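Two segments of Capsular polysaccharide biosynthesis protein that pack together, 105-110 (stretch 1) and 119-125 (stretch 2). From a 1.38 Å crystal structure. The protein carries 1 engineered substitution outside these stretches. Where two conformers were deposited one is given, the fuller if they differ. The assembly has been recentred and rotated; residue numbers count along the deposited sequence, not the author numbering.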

# COMPACT_ATOMS: atom_id res chain seq x y z
N PRO A 105 1.15 -0.94 12.86
CA PRO A 105 0.22 0.14 13.15
C PRO A 105 0.91 1.45 13.53
O PRO A 105 0.25 2.48 13.62
CB PRO A 105 -0.62 -0.41 14.33
CG PRO A 105 -0.39 -1.88 14.33
CD PRO A 105 1.00 -2.07 13.78
N THR A 106 2.23 1.40 13.76
CA THR A 106 2.98 2.61 14.11
C THR A 106 3.60 3.30 12.89
O THR A 106 4.26 4.32 13.05
CB THR A 106 4.12 2.28 15.09
OG1 THR A 106 5.07 1.44 14.45
CG2 THR A 106 3.59 1.59 16.35
N VAL A 107 3.40 2.75 11.69
CA VAL A 107 4.14 3.21 10.50
C VAL A 107 3.23 4.02 9.59
O VAL A 107 2.10 3.64 9.34
CB VAL A 107 4.77 2.01 9.73
CG1 VAL A 107 5.44 2.45 8.44
CG2 VAL A 107 5.76 1.26 10.62
N ASN A 108 3.76 5.11 9.06
CA ASN A 108 3.08 5.84 8.00
C ASN A 108 4.13 6.48 7.09
O ASN A 108 5.27 6.04 7.07
CB ASN A 108 2.05 6.82 8.57
CG ASN A 108 0.87 7.01 7.63
OD1 ASN A 108 1.01 7.64 6.58
ND2 ASN A 108 -0.27 6.44 7.97
N SER A 109 3.75 7.50 6.34
CA SER A 109 4.71 8.21 5.51
C SER A 109 4.63 9.68 5.88
O SER A 109 3.57 10.15 6.33
CB SER A 109 4.41 7.99 4.04
OG SER A 109 4.51 6.61 3.74
N PRO A 110 5.75 10.40 5.74
CA PRO A 110 5.79 11.80 6.14
C PRO A 110 4.70 12.62 5.46
O PRO A 110 4.45 12.46 4.24
CB PRO A 110 7.16 12.28 5.64
CG PRO A 110 7.99 11.06 5.54
CD PRO A 110 7.06 9.91 5.28
N GLY A 119 10.77 6.06 2.27
CA GLY A 119 9.33 6.21 2.00
C GLY A 119 8.39 6.03 3.19
O GLY A 119 7.18 6.25 3.07
N TYR A 120 8.92 5.57 4.33
CA TYR A 120 8.11 5.27 5.51
C TYR A 120 8.83 5.75 6.75
O TYR A 120 10.08 5.79 6.78
CB TYR A 120 7.85 3.77 5.64
CG TYR A 120 7.24 3.18 4.40
CD1 TYR A 120 5.87 3.21 4.20
CD2 TYR A 120 8.06 2.65 3.40
CE1 TYR A 120 5.31 2.69 3.03
CE2 TYR A 120 7.51 2.15 2.23
CZ TYR A 120 6.15 2.17 2.06
OH TYR A 120 5.62 1.65 0.91
N VAL A 121 8.05 6.13 7.75
CA VAL A 121 8.58 6.51 9.05
C VAL A 121 7.70 5.92 10.15
O VAL A 121 6.56 5.50 9.91
CB VAL A 121 8.64 8.04 9.22
CG1 VAL A 121 9.61 8.68 8.22
CG2 VAL A 121 7.26 8.67 9.11
N ASP A 122 8.25 5.86 11.35
CA ASP A 122 7.49 5.37 12.49
C ASP A 122 6.82 6.57 13.17
O ASP A 122 7.47 7.38 13.82
CB ASP A 122 8.38 4.56 13.44
CG ASP A 122 7.57 3.81 14.47
OD1 ASP A 122 6.86 4.47 15.25
OD2 ASP A 122 7.61 2.55 14.45
N ALA A 123 5.51 6.69 12.95
CA ALA A 123 4.73 7.77 13.51
C ALA A 123 4.62 7.72 15.03
O ALA A 123 4.46 8.76 15.65
CB ALA A 123 3.34 7.80 12.89
N LEU A 124 4.71 6.54 15.63
CA LEU A 124 4.69 6.51 17.09
C LEU A 124 5.95 7.17 17.64
O LEU A 124 5.89 7.87 18.63
CB LEU A 124 4.52 5.09 17.63
CG LEU A 124 4.20 5.04 19.13
CD1 LEU A 124 2.90 5.74 19.47
CD2 LEU A 124 4.16 3.59 19.59
N ILE A 125 7.08 6.95 16.98
CA ILE A 125 8.32 7.66 17.32
C ILE A 125 8.12 9.18 17.21
O ILE A 125 8.57 9.91 18.08
CB ILE A 125 9.52 7.13 16.52
CG1 ILE A 125 9.88 5.76 17.09
CG2 ILE A 125 10.72 8.08 16.59
CD1 ILE A 125 11.04 5.06 16.42

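A short antiparallel pairing joins the two stretches. Asn-108 and Val-121 face each other as a hydrogen-bonded pair, Asn-108 N to Val-121 O at 3.0 Å and Val-121 N to Asn-108 O at 2.9 Å, both nearly straight. Beside them, Val-107 and Asp-122 form a non-hydrogen-bonded pair, their side chains on the same face of the sheet.

The side chains secure the ends. Thr-106 adopts the p rotamer, which places OG1 where it donates to Asp-122 OD2 at 2.8 Å. Asp-122, with chi1 t, does double duty: its OD1 caps the following helix by accepting from Ile-125 N at 3.0 Å. Aspartate, short and with two acceptor oxygens, suits this N-cap. The helix start also meets Thr-106 O, which receives a weak bond from Ala-123 N at 2.7 Å.

At the other end, Ser-109, in the m rotamer given here, sends OG to Gly-119 O at 2.8 Å. Gly-119 has a positive phi, a conformation that favours glycine. The off-well chi1 of Asn-108, -149°, accompanies a local bond in which its OD1 accepts from Ser-109 N at 2.8 Å.

Apolar contacts fill in around the polar ones: Val-107 CG1 lies 3.9 Å from Tyr-120 CB, and Pro-110 CG the same distance from CG1 of Val-121, whose branched side chain suits a buried strand.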